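Local coordinates for protein putative transcriptional regulator (Streptomyces coelicolor, PDB 2ZB9) that probably acts as a TetR-family transcription factor, binding regulatory DNA through a helix-turn-helix motif, at residues A[77-82]-A[103-108]; A[83-88]-A[93-98]; A[146-151]-A[164-169]. All coordinates share one frame; numbering follows the deposited sequence.

Contact 1: A[77-82]-A[103-108]; sequences HAVEDT and THVMTR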
ATOM      1  N   HIS A  77     -16.374  -8.476  -8.494  1.00 30.02           N
ATOM      2  CA  HIS A  77     -17.155  -9.683  -8.738  1.00 31.47           C
ATOM      3  C   HIS A  77     -16.397 -10.799  -9.459  1.00 31.28           C
ATOM      4  O   HIS A  77     -16.758 -11.967  -9.354  1.00 32.47           O
ATOM      5  CB  HIS A  77     -18.432  -9.307  -9.488  1.00 30.73           C
ATOM      6  CG  HIS A  77     -19.386  -8.518  -8.648  1.00 34.26           C
ATOM      7  ND1 HIS A  77     -20.205  -9.104  -7.708  1.00 34.13           N
ATOM      8  CD2 HIS A  77     -19.575  -7.182  -8.531  1.00 33.68           C
ATOM      9  CE1 HIS A  77     -20.855  -8.165  -7.046  1.00 34.58           C
ATOM     10  NE2 HIS A  77     -20.490  -6.990  -7.525  1.00 36.24           N
ATOM     11  N   ALA A  78     -15.336 -10.446 -10.175  1.00 32.25           N
ATOM     12  CA  ALA A  78     -14.543 -11.448 -10.878  1.00 32.41           C
ATOM     13  C   ALA A  78     -13.631 -12.245  -9.934  1.00 31.19           C
ATOM     14  O   ALA A  78     -13.351 -13.414 -10.182  1.00 31.11           O
ATOM     15  CB  ALA A  78     -13.703 -10.780 -11.960  1.00 30.00           C
ATOM     16  N   VAL A  79     -13.167 -11.612  -8.859  1.00 30.33           N
ATOM     17  CA  VAL A  79     -12.271 -12.277  -7.916  1.00 29.52           C
ATOM     18  C   VAL A  79     -12.941 -12.680  -6.608  1.00 31.20           C
ATOM     19  O   VAL A  79     -12.327 -13.331  -5.764  1.00 32.63           O
ATOM     20  CB  VAL A  79     -11.044 -11.379  -7.581  1.00 30.73           C
ATOM     21  CG1 VAL A  79     -10.266 -11.062  -8.849  1.00 28.32           C
ATOM     22  CG2 VAL A  79     -11.495 -10.094  -6.910  1.00 27.73           C
ATOM     23  N   GLU A  80     -14.207 -12.313  -6.451  1.00 33.11           N
ATOM     24  CA  GLU A  80     -14.948 -12.608  -5.231  1.00 34.83           C
ATOM     25  C   GLU A  80     -14.877 -14.045  -4.729  1.00 35.67           C
ATOM     26  O   GLU A  80     -14.518 -14.278  -3.577  1.00 34.49           O
ATOM     27  CB  GLU A  80     -16.416 -12.197  -5.392  1.00 34.30           C
ATOM     28  CG  GLU A  80     -17.263 -12.471  -4.158  1.00 38.05           C
ATOM     29  CD  GLU A  80     -18.633 -11.814  -4.220  1.00 40.97           C
ATOM     30  OE1 GLU A  80     -19.153 -11.610  -5.339  1.00 44.21           O
ATOM     31  OE2 GLU A  80     -19.197 -11.515  -3.149  1.00 42.72           O
ATOM     32  N   ASP A  81     -15.228 -15.008  -5.578  1.00 35.27           N
ATOM     33  CA  ASP A  81     -15.206 -16.412  -5.176  1.00 35.83           C
ATOM     34  C   ASP A  81     -13.806 -16.879  -4.806  1.00 34.96           C
ATOM     35  O   ASP A  81     -13.600 -17.550  -3.793  1.00 34.05           O
ATOM     36  CB  ASP A  81     -15.750 -17.297  -6.296  1.00 40.39           C
ATOM     37  CG  ASP A  81     -17.248 -17.138  -6.494  1.00 47.02           C
ATOM     38  OD1 ASP A  81     -17.823 -17.895  -7.305  1.00 51.01           O
ATOM     39  OD2 ASP A  81     -17.854 -16.261  -5.840  1.00 52.37           O
ATOM     40  N   THR A  82     -12.845 -16.522  -5.646  1.00 34.60           N
ATOM     41  CA  THR A  82     -11.456 -16.892  -5.436  1.00 33.05           C
ATOM     42  C   THR A  82     -10.869 -16.296  -4.153  1.00 31.97           C
ATOM     43  O   THR A  82     -10.027 -16.923  -3.510  1.00 29.26           O
ATOM     44  CB  THR A  82     -10.599 -16.435  -6.628  1.00 34.12           C
ATOM     45  OG1 THR A  82     -11.187 -16.918  -7.844  1.00 37.49           O
ATOM     46  CG2 THR A  82      -9.181 -16.969  -6.511  1.00 33.56           C
ATOM     47  N   THR A 103      -2.379 -13.793  -3.126  1.00 28.44           N
ATOM     48  CA  THR A 103      -1.057 -13.652  -3.717  1.00 32.31           C
ATOM     49  C   THR A 103      -1.032 -14.188  -5.142  1.00 30.38           C
ATOM     50  O   THR A 103      -0.422 -13.592  -6.026  1.00 32.21           O
ATOM     51  CB  THR A 103       0.003 -14.379  -2.858  1.00 34.15           C
ATOM     52  OG1 THR A 103       0.176 -13.660  -1.630  1.00 39.25           O
ATOM     53  CG2 THR A 103       1.342 -14.454  -3.586  1.00 38.24           C
ATOM     54  N   HIS A 104      -1.697 -15.315  -5.366  1.00 30.72           N
ATOM     55  CA  HIS A 104      -1.748 -15.895  -6.698  1.00 32.08           C
ATOM     56  C   HIS A 104      -2.406 -14.893  -7.646  1.00 32.25           C
ATOM     57  O   HIS A 104      -1.886 -14.605  -8.724  1.00 32.76           O
ATOM     58  CB  HIS A 104      -2.554 -17.193  -6.690  1.00 32.82           C
ATOM     59  CG  HIS A 104      -2.746 -17.786  -8.052  1.00 36.04           C
ATOM     60  ND1 HIS A 104      -1.774 -18.530  -8.684  1.00 38.20           N
ATOM     61  CD2 HIS A 104      -3.784 -17.708  -8.918  1.00 36.37           C
ATOM     62  CE1 HIS A 104      -2.205 -18.885  -9.884  1.00 39.01           C
ATOM     63  NE2 HIS A 104      -3.421 -18.399 -10.050  1.00 37.82           N
ATOM     64  N   VAL A 105      -3.553 -14.361  -7.236  1.00 31.87           N
ATOM     65  CA  VAL A 105      -4.263 -13.382  -8.050  1.00 30.85           C
ATOM     66  C   VAL A 105      -3.401 -12.165  -8.359  1.00 31.02           C
ATOM     67  O   VAL A 105      -3.310 -11.728  -9.507  1.00 32.06           O
ATOM     68  CB  VAL A 105      -5.554 -12.887  -7.347  1.00 30.72           C
ATOM     69  CG1 VAL A 105      -6.101 -11.648  -8.067  1.00 29.92           C
ATOM     70  CG2 VAL A 105      -6.605 -13.990  -7.347  1.00 28.83           C
ATOM     71  N   MET A 106      -2.755 -11.625  -7.331  1.00 31.06           N
ATOM     72  CA  MET A 106      -1.936 -10.424  -7.489  1.00 30.49           C
ATOM     73  C   MET A 106      -0.603 -10.562  -8.229  1.00 31.19           C
ATOM     74  O   MET A 106      -0.105  -9.577  -8.783  1.00 29.82           O
ATOM     75  CB  MET A 106      -1.689  -9.797  -6.114  1.00 31.07           C
ATOM     76  CG  MET A 106      -2.971  -9.426  -5.361  1.00 30.01           C
ATOM     77  SD  MET A 106      -4.024  -8.277  -6.291  1.00 31.72           S
ATOM     78  CE  MET A 106      -3.143  -6.764  -6.051  1.00 27.12           C
ATOM     79  N   THR A 107      -0.028 -11.764  -8.259  1.00 32.35           N
ATOM     80  CA  THR A 107       1.269 -11.959  -8.916  1.00 32.31           C
ATOM     81  C   THR A 107       1.274 -12.850 -10.158  1.00 34.07           C
ATOM     82  O   THR A 107       2.151 -12.713 -11.013  1.00 34.48           O
ATOM     83  CB  THR A 107       2.308 -12.565  -7.938  1.00 31.27           C
ATOM     84  OG1 THR A 107       1.852 -13.850  -7.502  1.00 29.51           O
ATOM     85  CG2 THR A 107       2.513 -11.672  -6.727  1.00 29.90           C
ATOM     86  N   ARG A 108       0.316 -13.766 -10.253  1.00 34.96           N
ATOM     87  CA  ARG A 108       0.254 -14.701 -11.382  1.00 36.66           C
ATOM     88  C   ARG A 108      -0.966 -14.483 -12.268  1.00 35.55           C
ATOM     89  O   ARG A 108      -1.315 -15.339 -13.073  1.00 32.85           O
ATOM     90  CB  ARG A 108       0.236 -16.137 -10.851  1.00 40.76           C
ATOM     91  CG  ARG A 108       1.353 -16.428  -9.865  1.00 47.06           C
ATOM     92  CD  ARG A 108       2.704 -16.415 -10.554  1.00 54.08           C
ATOM     93  NE  ARG A 108       3.793 -16.117  -9.627  1.00 61.83           N
ATOM     94  CZ  ARG A 108       5.081 -16.302  -9.904  1.00 64.10           C
ATOM     95  NH1 ARG A 108       5.443 -16.792 -11.084  1.00 64.46           N
ATOM     96  NH2 ARG A 108       6.008 -15.985  -9.007  1.00 64.44           N
TER
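V105 of helix 91-108 meets helix 67-83 with both of its methyl groups, and the division of labour between them defines the contact. The first kind of interaction is purely aliphatic. V105 CG1 faces V79, whose own CG1 lies 4.3 Å away, a loose van der Waals approach between two buried, branched side chains. The backbones are correspondingly well separated, with the CA atoms of V79 and V105 8.1 Å apart.

The second kind pairs a methyl with a methyl on a polar residue. T82 CG2 comes to 4.0 Å from V105 CG2, the two side chains slanting past each other. T82 brings its methyl here because CG2 stands opposite the backbone N (OG1 at a chi1 of -52°), which sends the hydroxyl off in another direction. V105 has CG1 in the corresponding position, chi1 167°, and its two branches therefore spread towards different residues of the facing helix. Y75 and L83 of that same helix also touch V105, so the valine is received by a row of side chains along helix 67-83.

Hydrogen bonding belongs to the inside of segment 103-108 and does not cross the interface. T107 OG1 donates to T103 O at 2.7 Å, from above the carbonyl plane, while T107 N bonds the same oxygen from its other face. The helix carbonyl is thus gripped twice, and the threonine hydroxyl is satisfied by its own helix. M106, on a different side of the helix, packs on Y175 and L178 of helix 163-179.

With 106 Å² buried and no polar pair between the segments, the chemistry implies a small, non-directional apolar contact, V79 and V105 buried within it and T82 at its exposed margin.

Contact 2: A[83-88]-A[93-98]; sequences LAFPDT and ADLLAQ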
ATOM      1  N   LEU A  83     -11.309 -15.093  -3.780  1.00 30.58           N
ATOM      2  CA  LEU A  83     -10.778 -14.439  -2.584  1.00 29.78           C
ATOM      3  C   LEU A  83     -11.648 -14.580  -1.341  1.00 29.64           C
ATOM      4  O   LEU A  83     -11.348 -13.986  -0.304  1.00 30.79           O
ATOM      5  CB  LEU A  83     -10.516 -12.952  -2.851  1.00 27.58           C
ATOM      6  CG  LEU A  83      -9.525 -12.618  -3.969  1.00 28.01           C
ATOM      7  CD1 LEU A  83      -9.309 -11.107  -4.021  1.00 24.99           C
ATOM      8  CD2 LEU A  83      -8.195 -13.340  -3.721  1.00 29.86           C
ATOM      9  N   ALA A  84     -12.712 -15.370  -1.437  1.00 28.59           N
ATOM     10  CA  ALA A  84     -13.603 -15.587  -0.298  1.00 30.25           C
ATOM     11  C   ALA A  84     -12.837 -16.224   0.865  1.00 29.37           C
ATOM     12  O   ALA A  84     -11.873 -16.967   0.653  1.00 29.83           O
ATOM     13  CB  ALA A  84     -14.779 -16.485  -0.709  1.00 27.34           C
ATOM     14  N   PHE A  85     -13.286 -15.954   2.089  1.00 29.30           N
ATOM     15  CA  PHE A  85     -12.625 -16.482   3.279  1.00 28.81           C
ATOM     16  C   PHE A  85     -13.114 -17.832   3.767  1.00 29.22           C
ATOM     17  O   PHE A  85     -14.297 -18.012   4.054  1.00 28.45           O
ATOM     18  CB  PHE A  85     -12.732 -15.498   4.454  1.00 27.72           C
ATOM     19  CG  PHE A  85     -11.809 -14.322   4.349  1.00 29.62           C
ATOM     20  CD1 PHE A  85     -12.151 -13.215   3.576  1.00 26.88           C
ATOM     21  CD2 PHE A  85     -10.566 -14.345   4.979  1.00 25.38           C
ATOM     22  CE1 PHE A  85     -11.266 -12.150   3.425  1.00 24.99           C
ATOM     23  CE2 PHE A  85      -9.681 -13.289   4.832  1.00 27.36           C
ATOM     24  CZ  PHE A  85     -10.035 -12.184   4.049  1.00 25.24           C
ATOM     25  N   PRO A  86     -12.205 -18.807   3.866  1.00 28.92           N
ATOM     26  CA  PRO A  86     -12.636 -20.116   4.351  1.00 29.41           C
ATOM     27  C   PRO A  86     -12.980 -19.866   5.814  1.00 30.14           C
ATOM     28  O   PRO A  86     -12.364 -19.015   6.452  1.00 30.85           O
ATOM     29  CB  PRO A  86     -11.374 -20.970   4.218  1.00 27.16           C
ATOM     30  CG  PRO A  86     -10.603 -20.298   3.127  1.00 29.37           C
ATOM     31  CD  PRO A  86     -10.794 -18.838   3.444  1.00 28.52           C
ATOM     32  N   ASP A  87     -13.957 -20.583   6.348  1.00 31.98           N
ATOM     33  CA  ASP A  87     -14.326 -20.397   7.744  1.00 34.55           C
ATOM     34  C   ASP A  87     -14.485 -21.792   8.334  1.00 34.25           C
ATOM     35  O   ASP A  87     -15.592 -22.243   8.609  1.00 34.63           O
ATOM     36  CB  ASP A  87     -15.630 -19.600   7.840  1.00 37.59           C
ATOM     37  CG  ASP A  87     -15.831 -18.970   9.208  1.00 42.30           C
ATOM     38  OD1 ASP A  87     -16.860 -18.288   9.407  1.00 47.19           O
ATOM     39  OD2 ASP A  87     -14.962 -19.150  10.085  1.00 43.58           O
ATOM     40  N   THR A  88     -13.350 -22.459   8.521  1.00 34.44           N
ATOM     41  CA  THR A  88     -13.300 -23.823   9.033  1.00 36.42           C
ATOM     42  C   THR A  88     -13.102 -23.944  10.541  1.00 37.61           C
ATOM     43  O   THR A  88     -13.187 -25.042  11.089  1.00 39.31           O
ATOM     44  CB  THR A  88     -12.155 -24.593   8.362  1.00 36.68           C
ATOM     45  OG1 THR A  88     -10.902 -24.099   8.854  1.00 36.59           O
ATOM     46  CG2 THR A  88     -12.195 -24.394   6.855  1.00 34.00           C
ATOM     47  N   ALA A  93      -4.916 -21.561   9.461  1.00 30.56           N
ATOM     48  CA  ALA A  93      -5.051 -22.258   8.187  1.00 30.76           C
ATOM     49  C   ALA A  93      -5.873 -21.464   7.184  1.00 29.73           C
ATOM     50  O   ALA A  93      -5.491 -21.344   6.022  1.00 32.85           O
ATOM     51  CB  ALA A  93      -5.687 -23.627   8.402  1.00 31.98           C
ATOM     52  N   ASP A  94      -7.000 -20.918   7.629  1.00 28.20           N
ATOM     53  CA  ASP A  94      -7.862 -20.147   6.736  1.00 28.00           C
ATOM     54  C   ASP A  94      -7.168 -18.887   6.222  1.00 27.69           C
ATOM     55  O   ASP A  94      -7.249 -18.563   5.035  1.00 26.47           O
ATOM     56  CB  ASP A  94      -9.168 -19.772   7.444  1.00 28.41           C
ATOM     57  CG  ASP A  94      -9.966 -20.988   7.887  1.00 29.82           C
ATOM     58  OD1 ASP A  94      -9.727 -22.096   7.355  1.00 31.79           O
ATOM     59  OD2 ASP A  94     -10.846 -20.836   8.759  1.00 30.27           O
ATOM     60  N   LEU A  95      -6.481 -18.186   7.118  1.00 28.28           N
ATOM     61  CA  LEU A  95      -5.762 -16.969   6.754  1.00 30.30           C
ATOM     62  C   LEU A  95      -4.669 -17.289   5.721  1.00 29.43           C
ATOM     63  O   LEU A  95      -4.489 -16.551   4.748  1.00 28.54           O
ATOM     64  CB  LEU A  95      -5.151 -16.341   8.013  1.00 32.22           C
ATOM     65  CG  LEU A  95      -5.411 -14.866   8.364  1.00 35.72           C
ATOM     66  CD1 LEU A  95      -6.829 -14.440   8.007  1.00 33.85           C
ATOM     67  CD2 LEU A  95      -5.164 -14.677   9.858  1.00 34.17           C
ATOM     68  N   LEU A  96      -3.948 -18.390   5.924  1.00 29.19           N
ATOM     69  CA  LEU A  96      -2.894 -18.786   4.985  1.00 29.08           C
ATOM     70  C   LEU A  96      -3.515 -19.116   3.635  1.00 27.54           C
ATOM     71  O   LEU A  96      -3.005 -18.718   2.591  1.00 31.33           O
ATOM     72  CB  LEU A  96      -2.128 -20.020   5.484  1.00 29.89           C
ATOM     73  CG  LEU A  96      -0.798 -19.972   6.255  1.00 32.72           C
ATOM     74  CD1 LEU A  96      -0.137 -18.599   6.161  1.00 29.58           C
ATOM     75  CD2 LEU A  96      -1.053 -20.350   7.694  1.00 33.14           C
ATOM     76  N   ALA A  97      -4.624 -19.842   3.654  1.00 27.92           N
ATOM     77  CA  ALA A  97      -5.295 -20.214   2.408  1.00 28.10           C
ATOM     78  C   ALA A  97      -5.788 -18.994   1.639  1.00 26.08           C
ATOM     79  O   ALA A  97      -5.646 -18.929   0.423  1.00 27.24           O
ATOM     80  CB  ALA A  97      -6.464 -21.152   2.697  1.00 26.35           C
ATOM     81  N   GLN A  98      -6.358 -18.021   2.344  1.00 25.37           N
ATOM     82  CA  GLN A  98      -6.869 -16.822   1.678  1.00 24.90           C
ATOM     83  C   GLN A  98      -5.737 -15.927   1.174  1.00 25.34           C
ATOM     84  O   GLN A  98      -5.802 -15.424   0.058  1.00 27.06           O
ATOM     85  CB  GLN A  98      -7.787 -16.042   2.629  1.00 23.74           C
ATOM     86  CG  GLN A  98      -8.729 -15.036   1.962  1.00 23.62           C
ATOM     87  CD  GLN A  98      -8.020 -13.809   1.428  1.00 24.69           C
ATOM     88  OE1 GLN A  98      -6.951 -13.441   1.907  1.00 24.72           O
ATOM     89  NE2 GLN A  98      -8.629 -13.151   0.444  1.00 24.95           N
TER
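Q98 lies against F85 and at the same time bonds the backbone of L83. Its CG sits over one face of the F85 ring, a CH-pi contact 3.6 Å from the centroid, and the amide continues across the ring with its plane only 12° away. A bend at chi2 (-72°) turns the amide along the phenyl, and NE2 then donates almost straight to L83 O at 2.9 Å. At the other end, D94 takes two bonds from T88: T88 OG1 reaches the syn lone pair of D94 OD1 at 2.8 Å, and T88 N meets OD2 at 3.0 Å. P86 fills the interval, its CG 4.2 Å from A97 CB.

Further out, R140 NH2 also bonds L83 O, R147 forms a salt bridge with D94 OD2, and W171 hydrogen-bonds Q98 OE1 while its ring meets F85 steeply. An alanine in place of D94 would probably leave T88 without its acceptors, R147 without its carboxylate mate, and the loop freer to move. The loop following helix 67-83 folds back along helix 91-108, with helix 126-153 touching F85 through A144 and R147, and helix 163-179 contributing W171.

Contact 3: A[146-151]-A[164-169]; sequences ERLRHA and QVLVDQ
L148 of helix 126-153 reaches across to L166 and V167 of helix 163-179, and these three buried residues form the close part of the contact. The leucine pair is the nearer: L148 CD2 comes to 3.9 Å from L166 CB, and L148 CG lies 4.0 Å from L166 CD1. The first of these approaches brings a branch end of L148 to the base of its partner, while the second sets L166's own branch end alongside the fork of L148. With CG opposite the carbonyl carbon (chi1 -59°) and CD1 extended beyond it (chi2 -179°), L166 reaches that fork. V167 joins at the flank, its CG2 4.2 Å from L148 CD2, so one methyl of L148 serves both neighbours.

Away from this apolar centre the contact thins. R149 and Q164 bring their ends nearer than their CB directions suggest, yet neither side chain comes into contact with the opposing segment. Both are partly exposed; the Q164 amide oxygen is bonded by R141 instead, and its side chain packs on E183 of the second subunit. Only 123 Å² is buried in all, and the CA atoms of L148 and L166 remain 8.3 Å apart.

Other faces of these helices have different partners. L148 also packs on L95 of helix 91-108, and R147 and A151 touch V91 of that helix. On helix 163-179, D168 makes salt bridges with R141 and with R177 of the second subunit, and Q169 bonds N196 of that subunit. The contact consequently ties a helix that touches the dimer partner to helix 126-153, which in turn rests on helix 91-108.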
ATOM      1  N   GLU A 146     -14.475  -9.327   9.110  1.00 30.50           N
ATOM      2  CA  GLU A 146     -15.521 -10.243   9.542  1.00 31.81           C
ATOM      3  C   GLU A 146     -14.942 -11.608   9.906  1.00 29.07           C
ATOM      4  O   GLU A 146     -15.281 -12.183  10.941  1.00 27.36           O
ATOM      5  CB  GLU A 146     -16.551 -10.386   8.430  1.00 36.71           C
ATOM      6  CG  GLU A 146     -17.839 -11.055   8.825  1.00 45.15           C
ATOM      7  CD  GLU A 146     -18.974 -10.600   7.930  1.00 54.40           C
ATOM      8  OE1 GLU A 146     -19.452  -9.451   8.113  1.00 57.65           O
ATOM      9  OE2 GLU A 146     -19.369 -11.379   7.035  1.00 57.51           O
ATOM     10  N   ARG A 147     -14.072 -12.132   9.053  1.00 26.69           N
ATOM     11  CA  ARG A 147     -13.453 -13.422   9.325  1.00 27.37           C
ATOM     12  C   ARG A 147     -12.636 -13.311  10.614  1.00 27.96           C
ATOM     13  O   ARG A 147     -12.688 -14.191  11.472  1.00 28.08           O
ATOM     14  CB  ARG A 147     -12.533 -13.835   8.172  1.00 24.67           C
ATOM     15  CG  ARG A 147     -11.773 -15.128   8.440  1.00 25.17           C
ATOM     16  CD  ARG A 147     -12.741 -16.297   8.632  1.00 26.44           C
ATOM     17  NE  ARG A 147     -12.072 -17.528   9.043  1.00 24.25           N
ATOM     18  CZ  ARG A 147     -11.841 -17.874  10.306  1.00 26.07           C
ATOM     19  NH1 ARG A 147     -12.224 -17.084  11.299  1.00 23.67           N
ATOM     20  NH2 ARG A 147     -11.235 -19.022  10.580  1.00 24.11           N
ATOM     21  N   LEU A 148     -11.890 -12.218  10.739  1.00 28.54           N
ATOM     22  CA  LEU A 148     -11.054 -11.967  11.914  1.00 27.97           C
ATOM     23  C   LEU A 148     -11.870 -11.843  13.206  1.00 27.82           C
ATOM     24  O   LEU A 148     -11.494 -12.403  14.239  1.00 26.23           O
ATOM     25  CB  LEU A 148     -10.215 -10.702  11.685  1.00 27.77           C
ATOM     26  CG  LEU A 148      -8.813 -10.867  11.080  1.00 31.82           C
ATOM     27  CD1 LEU A 148      -8.719 -12.131  10.252  1.00 32.14           C
ATOM     28  CD2 LEU A 148      -8.465  -9.639  10.253  1.00 28.17           C
ATOM     29  N   ARG A 149     -12.978 -11.112  13.154  1.00 26.86           N
ATOM     30  CA  ARG A 149     -13.822 -10.970  14.335  1.00 31.08           C
ATOM     31  C   ARG A 149     -14.400 -12.324  14.734  1.00 29.79           C
ATOM     32  O   ARG A 149     -14.579 -12.605  15.924  1.00 30.93           O
ATOM     33  CB  ARG A 149     -14.977  -9.990  14.091  1.00 32.72           C
ATOM     34  CG  ARG A 149     -14.595  -8.517  14.136  1.00 38.93           C
ATOM     35  CD  ARG A 149     -15.836  -7.664  14.393  1.00 42.19           C
ATOM     36  NE  ARG A 149     -16.853  -7.848  13.359  1.00 46.90           N
ATOM     37  CZ  ARG A 149     -16.815  -7.266  12.162  1.00 47.69           C
ATOM     38  NH1 ARG A 149     -15.813  -6.455  11.850  1.00 46.27           N
ATOM     39  NH2 ARG A 149     -17.776  -7.499  11.274  1.00 48.24           N
ATOM     40  N   HIS A 150     -14.703 -13.161  13.747  1.00 28.79           N
ATOM     41  CA  HIS A 150     -15.250 -14.482  14.039  1.00 30.02           C
ATOM     42  C   HIS A 150     -14.217 -15.272  14.842  1.00 27.71           C
ATOM     43  O   HIS A 150     -14.551 -15.900  15.839  1.00 28.37           O
ATOM     44  CB  HIS A 150     -15.609 -15.225  12.746  1.00 31.20           C
ATOM     45  CG  HIS A 150     -16.321 -16.523  12.973  1.00 34.66           C
ATOM     46  ND1 HIS A 150     -17.392 -16.646  13.834  1.00 37.70           N
ATOM     47  CD2 HIS A 150     -16.126 -17.753  12.442  1.00 34.64           C
ATOM     48  CE1 HIS A 150     -17.825 -17.894  13.822  1.00 33.81           C
ATOM     49  NE2 HIS A 150     -17.073 -18.586  12.985  1.00 34.00           N
ATOM     50  N   ALA A 151     -12.961 -15.224  14.413  1.00 26.58           N
ATOM     51  CA  ALA A 151     -11.895 -15.918  15.126  1.00 27.07           C
ATOM     52  C   ALA A 151     -11.792 -15.348  16.539  1.00 27.38           C
ATOM     53  O   ALA A 151     -11.589 -16.088  17.499  1.00 29.63           O
ATOM     54  CB  ALA A 151     -10.569 -15.740  14.394  1.00 25.90           C
ATOM     55  N   GLN A 164      -9.249  -4.332  12.370  1.00 30.07           N
ATOM     56  CA  GLN A 164      -8.970  -3.450  11.240  1.00 28.38           C
ATOM     57  C   GLN A 164      -7.472  -3.219  11.096  1.00 28.43           C
ATOM     58  O   GLN A 164      -6.968  -3.069   9.984  1.00 27.38           O
ATOM     59  CB  GLN A 164      -9.683  -2.107  11.406  1.00 28.73           C
ATOM     60  CG  GLN A 164     -11.141  -2.123  10.962  1.00 31.15           C
ATOM     61  CD  GLN A 164     -11.306  -2.600   9.533  1.00 32.33           C
ATOM     62  OE1 GLN A 164     -10.408  -2.444   8.707  1.00 32.61           O
ATOM     63  NE2 GLN A 164     -12.465  -3.173   9.230  1.00 34.03           N
ATOM     64  N   VAL A 165      -6.759  -3.185  12.219  1.00 30.04           N
ATOM     65  CA  VAL A 165      -5.313  -2.995  12.175  1.00 27.15           C
ATOM     66  C   VAL A 165      -4.687  -4.225  11.522  1.00 27.37           C
ATOM     67  O   VAL A 165      -3.777  -4.110  10.708  1.00 29.31           O
ATOM     68  CB  VAL A 165      -4.705  -2.817  13.598  1.00 26.03           C
ATOM     69  CG1 VAL A 165      -3.169  -2.673  13.501  1.00 24.14           C
ATOM     70  CG2 VAL A 165      -5.313  -1.595  14.285  1.00 22.71           C
ATOM     71  N   LEU A 166      -5.179  -5.407  11.887  1.00 28.00           N
ATOM     72  CA  LEU A 166      -4.648  -6.653  11.329  1.00 28.64           C
ATOM     73  C   LEU A 166      -4.752  -6.644   9.810  1.00 28.07           C
ATOM     74  O   LEU A 166      -3.838  -7.073   9.112  1.00 26.64           O
ATOM     75  CB  LEU A 166      -5.409  -7.860  11.878  1.00 27.62           C
ATOM     76  CG  LEU A 166      -5.397  -8.065  13.394  1.00 31.81           C
ATOM     77  CD1 LEU A 166      -6.194  -9.321  13.735  1.00 32.21           C
ATOM     78  CD2 LEU A 166      -3.954  -8.202  13.895  1.00 32.25           C
ATOM     79  N   VAL A 167      -5.878  -6.158   9.301  1.00 27.00           N
ATOM     80  CA  VAL A 167      -6.075  -6.088   7.863  1.00 25.77           C
ATOM     81  C   VAL A 167      -4.883  -5.413   7.180  1.00 25.31           C
ATOM     82  O   VAL A 167      -4.393  -5.885   6.155  1.00 25.42           O
ATOM     83  CB  VAL A 167      -7.363  -5.308   7.517  1.00 25.07           C
ATOM     84  CG1 VAL A 167      -7.469  -5.130   6.008  1.00 26.03           C
ATOM     85  CG2 VAL A 167      -8.587  -6.049   8.055  1.00 22.62           C
ATOM     86  N   ASP A 168      -4.413  -4.308   7.748  1.00 25.18           N
ATOM     87  CA  ASP A 168      -3.282  -3.589   7.170  1.00 24.97           C
ATOM     88  C   ASP A 168      -1.958  -4.308   7.364  1.00 25.09           C
ATOM     89  O   ASP A 168      -1.015  -4.088   6.607  1.00 26.39           O
ATOM     90  CB  ASP A 168      -3.194  -2.190   7.772  1.00 28.11           C
ATOM     91  CG  ASP A 168      -4.376  -1.327   7.388  1.00 33.45           C
ATOM     92  OD1 ASP A 168      -4.490  -0.981   6.187  1.00 30.97           O
ATOM     93  OD2 ASP A 168      -5.191  -1.013   8.281  1.00 33.58           O
ATOM     94  N   GLN A 169      -1.879  -5.162   8.379  1.00 24.42           N
ATOM     95  CA  GLN A 169      -0.641  -5.888   8.629  1.00 27.25           C
ATOM     96  C   GLN A 169      -0.547  -7.194   7.858  1.00 27.03           C
ATOM     97  O   GLN A 169       0.468  -7.891   7.921  1.00 26.94           O
ATOM     98  CB  GLN A 169      -0.459  -6.115  10.131  1.00 27.11           C
ATOM     99  CG  GLN A 169      -0.177  -4.810  10.869  1.00 24.34           C
ATOM    100  CD  GLN A 169       0.113  -5.016  12.338  1.00 24.33           C
ATOM    101  OE1 GLN A 169      -0.771  -5.362  13.111  1.00 23.96           O
ATOM    102  NE2 GLN A 169       1.361  -4.805  12.728  1.00 22.74           N
TER

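Overall arrangement
Along the chain, contact 2 is nested within the loop closed by contact 1, and contact 3 follows both. Contacts 1 and 2 share helix 91-108, their centres 13 Å apart, and meet where L83 touches V105. Contact 3 lies about 12 Å from contact 2, centre to centre, joined to it by R147 with D94 and by L148 with L95; contacts 1 and 3, 19 Å apart between centres, do not touch. As a worked example of an all-helical regulatory domain, the series forms a continuous path of packing and polar contacts that links helix 67-83, which follows the predicted helix-turn-helix, to the helix at the subunit interface.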